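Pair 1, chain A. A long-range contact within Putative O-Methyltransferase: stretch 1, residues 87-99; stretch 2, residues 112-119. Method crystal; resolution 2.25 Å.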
# COMPACT_ATOMS: atom_id res chain seq x y z
N ILE A 87 5.15 13.39 -16.49
CA ILE A 87 6.41 13.99 -16.90
C ILE A 87 7.34 13.05 -17.67
O ILE A 87 7.78 12.02 -17.14
CB ILE A 87 7.22 14.49 -15.68
CG1 ILE A 87 6.31 15.28 -14.73
CG2 ILE A 87 8.40 15.34 -16.16
CD1 ILE A 87 7.03 15.90 -13.56
N ASP A 88 7.61 13.40 -18.92
CA ASP A 88 8.55 12.65 -19.76
C ASP A 88 8.99 13.57 -20.91
O ASP A 88 8.20 14.35 -21.42
CB ASP A 88 7.92 11.36 -20.32
CG ASP A 88 8.96 10.46 -20.99
OD1 ASP A 88 9.75 9.81 -20.27
OD2 ASP A 88 9.01 10.43 -22.24
N PRO A 89 10.27 13.49 -21.30
CA PRO A 89 10.83 14.31 -22.39
C PRO A 89 10.51 13.88 -23.82
O PRO A 89 10.71 14.66 -24.76
CB PRO A 89 12.34 14.26 -22.12
CG PRO A 89 12.54 12.89 -21.55
CD PRO A 89 11.32 12.69 -20.64
N GLU A 90 10.02 12.66 -23.99
CA GLU A 90 9.72 12.13 -25.30
C GLU A 90 8.32 12.51 -25.76
O GLU A 90 7.35 12.28 -25.05
CB GLU A 90 9.92 10.61 -25.26
CG GLU A 90 11.19 10.11 -25.97
CD GLU A 90 12.39 11.03 -25.84
OE1 GLU A 90 13.18 10.87 -24.89
OE2 GLU A 90 12.53 11.93 -26.69
N SER A 91 8.22 13.09 -26.95
CA SER A 91 6.93 13.55 -27.45
C SER A 91 5.94 12.48 -27.85
O SER A 91 4.73 12.69 -27.72
CB SER A 91 7.13 14.55 -28.60
OG SER A 91 7.96 14.02 -29.61
N GLU A 92 6.43 11.33 -28.31
CA GLU A 92 5.52 10.25 -28.67
C GLU A 92 4.95 9.67 -27.36
O GLU A 92 3.86 9.09 -27.36
CB GLU A 92 6.22 9.16 -29.50
CG GLU A 92 7.34 8.40 -28.83
CD GLU A 92 8.00 7.41 -29.79
OE1 GLU A 92 9.04 6.83 -29.45
OE2 GLU A 92 7.45 7.22 -30.90
N HIS A 93 5.68 9.82 -26.25
CA HIS A 93 5.19 9.34 -24.96
C HIS A 93 4.05 10.26 -24.53
O HIS A 93 3.09 9.81 -23.91
CB HIS A 93 6.32 9.32 -23.92
CG HIS A 93 7.32 8.23 -24.16
ND1 HIS A 93 8.53 8.16 -23.50
CD2 HIS A 93 7.28 7.16 -24.99
CE1 HIS A 93 9.19 7.10 -23.93
NE2 HIS A 93 8.46 6.48 -24.83
N GLN A 94 4.14 11.55 -24.88
CA GLN A 94 3.08 12.50 -24.55
C GLN A 94 1.84 12.15 -25.38
O GLN A 94 0.70 12.20 -24.88
CB GLN A 94 3.51 13.94 -24.84
CG GLN A 94 2.35 14.93 -24.88
CD GLN A 94 2.81 16.37 -24.76
OE1 GLN A 94 3.60 16.85 -25.58
NE2 GLN A 94 2.32 17.06 -23.74
N ARG A 95 2.06 11.81 -26.65
CA ARG A 95 0.96 11.43 -27.54
C ARG A 95 0.38 10.10 -27.04
O ARG A 95 -0.84 9.93 -27.01
CB ARG A 95 1.44 11.26 -28.98
CG ARG A 95 1.27 12.49 -29.85
CD ARG A 95 1.16 12.12 -31.32
NE ARG A 95 -0.19 12.29 -31.85
CZ ARG A 95 -0.65 11.69 -32.94
NH1 ARG A 95 0.12 10.86 -33.63
NH2 ARG A 95 -1.90 11.92 -33.35
N GLN A 96 1.26 9.18 -26.66
CA GLN A 96 0.85 7.87 -26.17
C GLN A 96 -0.05 7.97 -24.93
O GLN A 96 -1.06 7.27 -24.83
CB GLN A 96 2.09 7.00 -25.87
CG GLN A 96 2.74 6.38 -27.12
CD GLN A 96 4.18 5.92 -26.90
OE1 GLN A 96 4.58 5.57 -25.79
NE2 GLN A 96 4.97 5.90 -27.98
N ALA A 97 0.32 8.85 -24.01
CA ALA A 97 -0.43 9.04 -22.77
C ALA A 97 -1.77 9.75 -22.96
O ALA A 97 -2.81 9.24 -22.55
CB ALA A 97 0.42 9.79 -21.75
N LYS A 98 -1.74 10.93 -23.57
CA LYS A 98 -2.96 11.70 -23.81
C LYS A 98 -4.00 10.89 -24.59
O LYS A 98 -5.21 11.05 -24.38
CB LYS A 98 -2.63 12.99 -24.55
CG LYS A 98 -1.91 14.04 -23.70
CD LYS A 98 -1.38 15.18 -24.57
CE LYS A 98 -1.81 16.55 -24.08
NZ LYS A 98 -0.76 17.24 -23.29
N ALA A 99 -3.53 10.02 -25.48
CA ALA A 99 -4.42 9.18 -26.27
C ALA A 99 -5.14 8.21 -25.32
O ALA A 99 -6.37 8.13 -25.31
CB ALA A 99 -3.62 8.39 -27.30
N ARG A 112 -2.33 16.60 -16.98
CA ARG A 112 -1.41 17.64 -17.40
C ARG A 112 -0.10 16.95 -17.79
O ARG A 112 0.47 16.20 -16.99
CB ARG A 112 -1.20 18.60 -16.23
CG ARG A 112 -0.07 19.59 -16.38
CD ARG A 112 0.59 19.80 -15.03
NE ARG A 112 0.72 21.21 -14.70
CZ ARG A 112 1.19 21.67 -13.54
NH1 ARG A 112 1.57 20.82 -12.58
NH2 ARG A 112 1.27 22.97 -13.33
N PHE A 113 0.37 17.18 -19.01
CA PHE A 113 1.62 16.56 -19.43
C PHE A 113 2.75 17.58 -19.58
O PHE A 113 2.61 18.59 -20.27
CB PHE A 113 1.44 15.80 -20.76
CG PHE A 113 2.43 14.67 -20.94
CD1 PHE A 113 2.02 13.34 -20.80
CD2 PHE A 113 3.77 14.94 -21.20
CE1 PHE A 113 2.95 12.29 -20.91
CE2 PHE A 113 4.70 13.90 -21.32
CZ PHE A 113 4.29 12.58 -21.17
N LEU A 114 3.86 17.32 -18.91
CA LEU A 114 5.01 18.22 -18.99
C LEU A 114 6.11 17.52 -19.79
O LEU A 114 6.78 16.60 -19.30
CB LEU A 114 5.52 18.59 -17.59
CG LEU A 114 4.48 19.09 -16.57
CD1 LEU A 114 5.16 19.42 -15.25
CD2 LEU A 114 3.77 20.32 -17.11
N LEU A 115 6.29 17.96 -21.04
CA LEU A 115 7.31 17.42 -21.94
C LEU A 115 8.67 17.91 -21.45
O LEU A 115 9.23 18.88 -21.99
CB LEU A 115 7.10 17.94 -23.37
CG LEU A 115 6.79 17.01 -24.54
CD1 LEU A 115 7.34 17.68 -25.81
CD2 LEU A 115 7.42 15.63 -24.36
N SER A 116 9.23 17.24 -20.46
CA SER A 116 10.51 17.65 -19.88
C SER A 116 11.24 16.48 -19.23
O SER A 116 10.67 15.39 -19.07
CB SER A 116 10.29 18.69 -18.79
OG SER A 116 8.95 19.16 -18.75
N ARG A 117 12.49 16.72 -18.86
CA ARG A 117 13.25 15.72 -18.16
C ARG A 117 12.76 15.98 -16.73
O ARG A 117 12.68 17.13 -16.27
CB ARG A 117 14.76 15.99 -18.30
CG ARG A 117 15.16 16.10 -19.76
CD ARG A 117 16.57 16.62 -19.90
NE ARG A 117 17.54 15.73 -19.27
CZ ARG A 117 18.86 15.84 -19.41
NH1 ARG A 117 19.37 16.81 -20.17
NH2 ARG A 117 19.67 14.98 -18.80
N PRO A 118 12.41 14.91 -16.01
CA PRO A 118 11.92 14.99 -14.62
C PRO A 118 12.66 15.96 -13.71
O PRO A 118 12.07 16.87 -13.13
CB PRO A 118 12.06 13.56 -14.12
CG PRO A 118 11.92 12.73 -15.33
CD PRO A 118 12.61 13.51 -16.42
N LEU A 119 13.97 15.74 -13.59
CA LEU A 119 14.78 16.54 -12.70
C LEU A 119 14.97 17.99 -13.08
O LEU A 119 15.42 18.80 -12.26
CB LEU A 119 16.12 15.83 -12.48
CG LEU A 119 16.01 14.42 -11.86
CD1 LEU A 119 17.40 13.79 -11.79
CD2 LEU A 119 15.39 14.50 -10.47

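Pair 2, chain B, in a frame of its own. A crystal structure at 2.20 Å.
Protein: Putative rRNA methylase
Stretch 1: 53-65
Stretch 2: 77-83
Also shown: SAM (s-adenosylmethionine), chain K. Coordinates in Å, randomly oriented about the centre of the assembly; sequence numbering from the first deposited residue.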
# COMPACT_ATOMS: atom_id res chain seq x y z
N PHE B 53 -3.96 13.43 -21.71
CA PHE B 53 -3.53 14.82 -21.62
C PHE B 53 -2.02 14.93 -21.58
O PHE B 53 -1.36 14.14 -20.90
CB PHE B 53 -4.08 15.47 -20.33
CG PHE B 53 -5.56 15.71 -20.33
CD1 PHE B 53 -6.09 16.90 -20.83
CD2 PHE B 53 -6.42 14.75 -19.82
CE1 PHE B 53 -7.46 17.12 -20.84
CE2 PHE B 53 -7.80 14.97 -19.82
CZ PHE B 53 -8.32 16.15 -20.34
N ASP B 54 -1.49 15.90 -22.31
CA ASP B 54 -0.11 16.35 -22.16
C ASP B 54 0.04 17.75 -22.74
O ASP B 54 -0.78 18.20 -23.54
CB ASP B 54 0.88 15.39 -22.82
CG ASP B 54 2.20 15.30 -22.07
OD1 ASP B 54 2.93 16.31 -22.00
OD2 ASP B 54 2.52 14.21 -21.56
N ILE B 55 1.10 18.45 -22.32
CA ILE B 55 1.35 19.82 -22.76
C ILE B 55 2.43 19.90 -23.85
O ILE B 55 2.72 20.98 -24.36
CB ILE B 55 1.73 20.77 -21.58
CG1 ILE B 55 2.98 20.27 -20.84
CG2 ILE B 55 0.55 20.93 -20.62
CD1 ILE B 55 3.54 21.26 -19.84
N GLN B 56 3.01 18.75 -24.19
CA GLN B 56 4.06 18.68 -25.21
C GLN B 56 3.56 18.02 -26.49
O GLN B 56 2.81 17.04 -26.44
CB GLN B 56 5.28 17.92 -24.68
CG GLN B 56 6.00 18.63 -23.53
CD GLN B 56 7.31 17.95 -23.16
OE1 GLN B 56 8.17 17.70 -24.01
NE2 GLN B 56 7.48 17.65 -21.87
N ASP B 57 3.98 18.57 -27.63
CA ASP B 57 3.65 18.04 -28.96
C ASP B 57 4.35 16.71 -29.22
O ASP B 57 3.80 15.84 -29.90
CB ASP B 57 4.03 19.04 -30.05
CG ASP B 57 3.05 20.19 -30.17
OD1 ASP B 57 1.83 19.93 -30.33
OD2 ASP B 57 3.49 21.35 -30.13
N LYS B 58 5.56 16.58 -28.68
CA LYS B 58 6.37 15.37 -28.78
C LYS B 58 5.70 14.19 -28.06
O LYS B 58 5.71 13.07 -28.56
CB LYS B 58 7.76 15.63 -28.18
CG LYS B 58 8.75 14.48 -28.29
CD LYS B 58 10.05 14.80 -27.57
CE LYS B 58 10.91 13.56 -27.35
NZ LYS B 58 11.41 12.97 -28.62
N ALA B 59 5.10 14.48 -26.91
CA ALA B 59 4.41 13.47 -26.12
C ALA B 59 3.08 13.01 -26.71
O ALA B 59 2.74 11.83 -26.62
CB ALA B 59 4.22 13.97 -24.71
N ILE B 60 2.34 13.93 -27.32
CA ILE B 60 1.08 13.60 -28.01
C ILE B 60 1.35 12.72 -29.24
O ILE B 60 0.61 11.77 -29.49
CB ILE B 60 0.25 14.89 -28.36
CG1 ILE B 60 -0.18 15.64 -27.09
CG2 ILE B 60 -0.97 14.57 -29.23
CD1 ILE B 60 -1.22 14.92 -26.21
N ALA B 61 2.42 13.03 -29.97
CA ALA B 61 2.79 12.31 -31.18
C ALA B 61 3.27 10.88 -30.89
O ALA B 61 2.91 9.94 -31.60
CB ALA B 61 3.85 13.08 -31.96
N ASN B 62 4.08 10.74 -29.84
CA ASN B 62 4.55 9.44 -29.38
C ASN B 62 3.45 8.53 -28.84
O ASN B 62 3.48 7.32 -29.04
CB ASN B 62 5.65 9.60 -28.33
CG ASN B 62 6.96 10.11 -28.91
OD1 ASN B 62 7.08 10.33 -30.12
ND2 ASN B 62 7.95 10.30 -28.05
N THR B 63 2.48 9.13 -28.16
CA THR B 63 1.30 8.43 -27.66
C THR B 63 0.38 8.02 -28.82
O THR B 63 -0.17 6.91 -28.80
CB THR B 63 0.55 9.28 -26.59
OG1 THR B 63 1.45 9.59 -25.52
CG2 THR B 63 -0.65 8.55 -26.02
N THR B 64 0.24 8.89 -29.82
CA THR B 64 -0.55 8.60 -31.02
C THR B 64 0.06 7.43 -31.77
O THR B 64 -0.66 6.53 -32.21
CB THR B 64 -0.64 9.83 -31.98
OG1 THR B 64 -0.95 11.01 -31.23
CG2 THR B 64 -1.72 9.62 -33.04
N LYS B 65 1.39 7.43 -31.89
CA LYS B 65 2.13 6.39 -32.59
C LYS B 65 1.98 5.04 -31.88
O LYS B 65 1.70 4.03 -32.51
CB LYS B 65 3.60 6.77 -32.72
CG LYS B 65 4.44 5.78 -33.52
CD LYS B 65 5.89 6.20 -33.55
CE LYS B 65 6.80 5.07 -33.99
NZ LYS B 65 6.54 4.64 -35.40
N THR B 77 -9.18 9.67 -26.73
CA THR B 77 -9.20 11.09 -27.11
C THR B 77 -7.97 11.80 -26.52
O THR B 77 -7.88 12.01 -25.30
CB THR B 77 -10.49 11.78 -26.62
OG1 THR B 77 -11.63 11.07 -27.10
CG2 THR B 77 -10.55 13.21 -27.11
N LEU B 78 -7.02 12.15 -27.38
CA LEU B 78 -5.81 12.83 -26.95
C LEU B 78 -5.97 14.34 -27.04
O LEU B 78 -6.36 14.87 -28.08
CB LEU B 78 -4.60 12.38 -27.77
CG LEU B 78 -4.12 10.93 -27.59
CD1 LEU B 78 -2.97 10.63 -28.53
CD2 LEU B 78 -3.71 10.67 -26.15
N ILE B 79 -5.65 15.02 -25.94
CA ILE B 79 -5.87 16.45 -25.80
C ILE B 79 -4.55 17.13 -25.46
O ILE B 79 -3.89 16.75 -24.49
CB ILE B 79 -6.93 16.74 -24.71
CG1 ILE B 79 -8.32 16.27 -25.18
CG2 ILE B 79 -6.99 18.22 -24.38
CD1 ILE B 79 -9.18 15.70 -24.09
N LYS B 80 -4.14 18.10 -26.28
CA LYS B 80 -2.94 18.86 -25.99
C LYS B 80 -3.31 20.08 -25.13
O LYS B 80 -3.37 21.22 -25.61
CB LYS B 80 -2.20 19.27 -27.26
CG LYS B 80 -0.76 19.70 -27.01
CD LYS B 80 -0.37 20.89 -27.87
CE LYS B 80 0.90 21.54 -27.37
NZ LYS B 80 1.22 22.79 -28.12
N ASP B 81 -3.58 19.81 -23.86
CA ASP B 81 -3.84 20.83 -22.87
C ASP B 81 -3.38 20.30 -21.51
O ASP B 81 -3.17 19.10 -21.35
CB ASP B 81 -5.33 21.18 -22.83
CG ASP B 81 -5.61 22.56 -22.24
OD1 ASP B 81 -4.67 23.26 -21.80
OD2 ASP B 81 -6.80 22.94 -22.22
N GLY B 82 -3.22 21.20 -20.55
CA GLY B 82 -2.88 20.81 -19.19
C GLY B 82 -3.99 20.02 -18.54
O GLY B 82 -5.16 20.23 -18.83
N HIS B 83 -3.62 19.09 -17.65
CA HIS B 83 -4.57 18.26 -16.92
C HIS B 83 -5.40 19.07 -15.93
O HIS B 83 -6.49 18.65 -15.56
CB HIS B 83 -3.89 17.06 -16.22
CG HIS B 83 -2.60 17.38 -15.52
ND1 HIS B 83 -1.53 16.51 -15.52
CD2 HIS B 83 -2.21 18.46 -14.79
CE1 HIS B 83 -0.54 17.04 -14.82
NE2 HIS B 83 -0.92 18.22 -14.37
N SAM K . 2.74 8.01 -17.89
CA SAM K . 3.86 8.56 -18.72
C SAM K . 4.49 7.50 -19.62
O SAM K . 5.62 7.63 -20.11
OXT SAM K . 3.87 6.47 -19.89
CB SAM K . 4.89 9.26 -17.83
CG SAM K . 4.51 10.70 -17.52
SD SAM K . 5.93 11.81 -17.36
CE SAM K . 6.58 11.27 -15.76
C5' SAM K . 5.09 13.37 -16.97
C4' SAM K . 4.37 13.92 -18.21
O4' SAM K . 3.41 14.90 -17.85
C3' SAM K . 5.33 14.57 -19.20
O3' SAM K . 5.10 14.02 -20.47
C2' SAM K . 4.96 16.05 -19.18
O2' SAM K . 5.13 16.68 -20.43
C1' SAM K . 3.50 15.99 -18.74
N9 SAM K . 3.02 17.23 -18.11
C8 SAM K . 3.74 18.21 -17.47
N7 SAM K . 2.88 19.17 -17.06
C5 SAM K . 1.62 18.82 -17.43
C6 SAM K . 0.38 19.41 -17.28
N6 SAM K . 0.22 20.57 -16.65
N1 SAM K . -0.73 18.78 -17.80
C2 SAM K . -0.63 17.58 -18.46
N3 SAM K . 0.60 16.99 -18.60
C4 SAM K . 1.70 17.60 -18.10

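A recurring lesson of protein architecture is that a backbone arrangement can stay fixed while the side chains that fill it change. Pairs 1 and 2 illustrate this well: 14 central residues superpose with an RMSD of 0.5 Å. In each, a strand residue is followed by a short turn and a helix, and the helix packs nearly antiparallel to a strand of the second stretch, at 171° in pair 1 and 167° in pair 2, with a closest axial approach of 9.5 Å in both.

The backbone join is the same. Ile87(A) forms a parallel bridge with Leu114(A), as its match Phe53(B) does with Ile79(B). Just beyond it, a weak hydrogen bond runs from Asp88(A) N to Leu114(A) O (3.3 Å), and its counterpart from Asp54(B) N to Ile79(B) O (3.4 Å). The next link differs: Ser116(A) N donates weakly to Asp88(A) O at 3.2 Å, whereas Asp81(B) N lies equally far from Asp54(B) O but at too poor an angle to bond. A CA-H...O contact supports both, Leu115(A) CA to Asp88(A) O at 3.2 Å and Lys80(B) CA to Asp54(B) O at 3.3 Å.

Beneath the helix, the gap is filled in two ways. In pair 1 the ring of Phe113(A) slides under the helix, with Gln94(A) CA 3.7 Å from its centroid and over its face, while Ala97(A) CB meets Phe113(A) CE1 at 3.7 Å. In pair 2 the strand offers the smaller Leu78(B). Thr63(B), at the position of Ala97(A), is the larger residue and brings CG2 to within 3.7 Å of Leu78(B) CD2; Ile60(B), matching Gln94(A), offers a branched apolar side chain, whose CG2 lies 4.5 Å from Leu78(B) CD1.

The face of the sheet carrying the bridge residues is filled differently too. Ile87(A) CG1 approaches Leu114(A) CD1 at 4.3 Å; the larger Phe53(B) brings CE1 to within 3.7 Å of Ile79(B) CG2.

Near the start of the helix, Leu115(A) CD2 packs 3.4 Å from Glu90(A) O. The matching Lys80(B) instead extends to Asp57(B), forming a salt bridge, with a weak hydrogen bond from Lys80(B) NZ to Asp57(B) OD2 at 3.4 Å.

An aspartate occupies the same position in both pairs, and in each it accepts from the backbone N two residues later: Asp88(A) OD2 from Glu90(A) N (3.0 Å), Asp54(B) OD1 from Gln56(B) N (3.3 Å). Asp88(A) OD2 also accepts from His93(A) ND1 (2.6 Å), tying the turn to the helix start. The Asp54(B) carboxylate also receives the SAM ribose, O2' to OD1 at 2.7 Å and O3' to OD2 at 2.8 Å, as suits a putative methylase.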